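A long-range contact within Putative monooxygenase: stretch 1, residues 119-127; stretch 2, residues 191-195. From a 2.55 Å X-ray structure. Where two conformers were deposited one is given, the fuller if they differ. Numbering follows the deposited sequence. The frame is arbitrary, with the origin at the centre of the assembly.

Stretch 1, residues 119-127: VIDVKPEND
Stretch 2 191-195: KDMIA

The contact is a short antiparallel backbone pairing at the end of a strand, extended past the strand by one long lysine and by an asparagine that packs against a selenomethionine. Residues 119-122 run extended, with phi from -126° at Ile120 to -85° at Val122 and psi from 105° at Asp121 to 147° at Val122. Val122 forms a non-hydrogen-bonded bridge with Ile194 (-96/139), their CA atoms 4.5 Å apart. The bonds therefore flank that pair: Ala195 N donates to Asp121 O at 2.7 Å, and Lys123 N to Met193 O at 2.9 Å, with N-H...O angles of 160° and 171°. The chain turns a corner at Ala195 (-95/-30), and the two stretches share a single bridge.

Val122 and Ile194 both point their CA-to-CB bonds away from the opposing stretch, and their side chains diverge. Ile194 (m, chi2 t) instead reaches Ile120 (m, chi2 t), two residues before Val122 on the strand: Ile194 CD1 lies 3.9 Å from Ile120 CG2, an apolar contact. On the other face, Asp121 CB and Ala195 CB sit 4.3 Å apart; the small alanine points toward the strand.

Beyond the bridge, Lys123 (-69/131) leaves sideways, but chi1 m and three t torsions carry its end closer, alongside the other stretch back to Asp192. Lys123 NZ donates to Asp192 O at 2.6 Å, so the ammonium meets a backbone carbonyl, while Lys123 CE lies 3.8 Å from Ile194 O.

The loop then turns back: Asn126 N bonds to Lys123 O at 2.9 Å. Asn126 (m, chi2 127°) points toward stretch 2; selenomethionine Met193 (-88/-17; m, t, t) points away overall, yet Asn126 CB and Met193 CB are 3.7 Å apart, and Asn126 OD1 is 3.6 Å from Met193 CA. Asn126 immediately precedes a helix without a side-chain capping bond. The buried surface totals 414 Å².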

# COMPACT_ATOMS: atom_id res chain seq x y z
N VAL A 119 -7.48 3.90 4.80
CA VAL A 119 -6.97 4.36 6.09
C VAL A 119 -8.15 4.44 7.07
O VAL A 119 -9.15 5.07 6.77
CB VAL A 119 -6.29 5.71 6.02
CG1 VAL A 119 -5.85 6.15 7.41
CG2 VAL A 119 -5.09 5.67 5.05
N ILE A 120 -8.03 3.81 8.24
CA ILE A 120 -9.13 3.72 9.18
C ILE A 120 -8.74 4.22 10.56
O ILE A 120 -7.89 3.63 11.20
CB ILE A 120 -9.58 2.26 9.36
CG1 ILE A 120 -9.69 1.55 8.00
CG2 ILE A 120 -10.89 2.19 10.12
CD1 ILE A 120 -10.12 0.08 8.09
N ASP A 121 -9.35 5.31 11.00
CA ASP A 121 -9.08 5.84 12.32
C ASP A 121 -10.04 5.20 13.31
O ASP A 121 -11.23 5.51 13.31
CB ASP A 121 -9.22 7.36 12.30
CG ASP A 121 -8.20 8.02 11.42
OD1 ASP A 121 -7.06 7.58 11.43
OD2 ASP A 121 -8.50 9.00 10.71
N VAL A 122 -9.54 4.25 14.10
CA VAL A 122 -10.34 3.56 15.09
C VAL A 122 -10.40 4.34 16.39
O VAL A 122 -9.46 5.04 16.74
CB VAL A 122 -9.77 2.18 15.43
N LYS A 123 -11.52 4.26 17.09
CA LYS A 123 -11.65 4.93 18.37
C LYS A 123 -10.70 4.17 19.30
O LYS A 123 -10.73 2.94 19.30
CB LYS A 123 -13.08 4.86 18.90
CG LYS A 123 -14.12 5.60 18.07
CD LYS A 123 -15.56 5.28 18.51
CE LYS A 123 -16.61 6.00 17.63
NZ LYS A 123 -18.03 5.73 18.02
N PRO A 124 -9.84 4.89 20.06
CA PRO A 124 -8.87 4.28 21.00
C PRO A 124 -9.51 3.30 21.97
O PRO A 124 -8.91 2.28 22.34
CB PRO A 124 -8.33 5.48 21.76
CG PRO A 124 -8.49 6.63 20.84
CD PRO A 124 -9.69 6.36 19.98
N GLU A 125 -10.72 3.63 22.38
CA GLU A 125 -11.50 2.79 23.28
C GLU A 125 -11.79 1.40 22.68
O GLU A 125 -11.81 0.41 23.39
CB GLU A 125 -12.80 3.52 23.68
CG GLU A 125 -13.65 4.05 22.50
CD GLU A 125 -14.67 5.11 22.93
OE1 GLU A 125 -15.08 5.12 24.11
OE2 GLU A 125 -15.04 5.94 22.06
N ASN A 126 -11.98 1.34 21.36
CA ASN A 126 -12.29 0.08 20.65
C ASN A 126 -11.13 -0.57 19.87
O ASN A 126 -11.34 -1.55 19.16
CB ASN A 126 -13.43 0.35 19.67
CG ASN A 126 -14.69 0.85 20.37
OD1 ASN A 126 -15.26 1.89 20.01
ND2 ASN A 126 -15.12 0.12 21.39
N ASP A 127 -9.91 -0.04 20.01
CA ASP A 127 -8.73 -0.52 19.25
C ASP A 127 -8.31 -1.98 19.50
O ASP A 127 -8.00 -2.69 18.57
CB ASP A 127 -7.54 0.39 19.54
CG ASP A 127 -6.31 0.03 18.72
OD1 ASP A 127 -6.28 0.28 17.48
OD2 ASP A 127 -5.36 -0.47 19.36
N LYS A 191 -18.97 -0.63 12.73
CA LYS A 191 -19.50 0.70 12.39
C LYS A 191 -19.24 1.77 13.46
O LYS A 191 -18.70 2.83 13.16
CB LYS A 191 -21.01 0.63 12.10
N ASP A 192 -19.61 1.46 14.70
CA ASP A 192 -19.50 2.44 15.79
C ASP A 192 -18.12 2.46 16.44
O ASP A 192 -17.88 3.25 17.36
CB ASP A 192 -20.59 2.17 16.85
CG ASP A 192 -21.99 2.31 16.28
OD1 ASP A 192 -22.24 3.28 15.51
OD2 ASP A 192 -22.86 1.45 16.60
N MSE A 193 -17.22 1.60 15.99
CA MSE A 193 -15.86 1.58 16.51
C MSE A 193 -14.97 2.54 15.75
O MSE A 193 -13.90 2.91 16.23
CB MSE A 193 -15.25 0.19 16.40
CG MSE A 193 -16.01 -0.91 17.08
SE MSE A 193 -14.95 -2.52 16.95
CE MSE A 193 -16.21 -3.73 17.79
N ILE A 194 -15.41 2.95 14.56
CA ILE A 194 -14.62 3.80 13.69
C ILE A 194 -14.92 5.29 13.80
O ILE A 194 -16.09 5.68 13.87
CB ILE A 194 -14.83 3.37 12.22
CG1 ILE A 194 -14.28 1.96 12.04
CG2 ILE A 194 -14.17 4.37 11.26
CD1 ILE A 194 -14.60 1.30 10.69
N ALA A 195 -13.86 6.11 13.76
CA ALA A 195 -13.95 7.57 13.84
C ALA A 195 -13.96 8.20 12.46
O ALA A 195 -14.54 9.27 12.27
CB ALA A 195 -12.77 8.14 14.64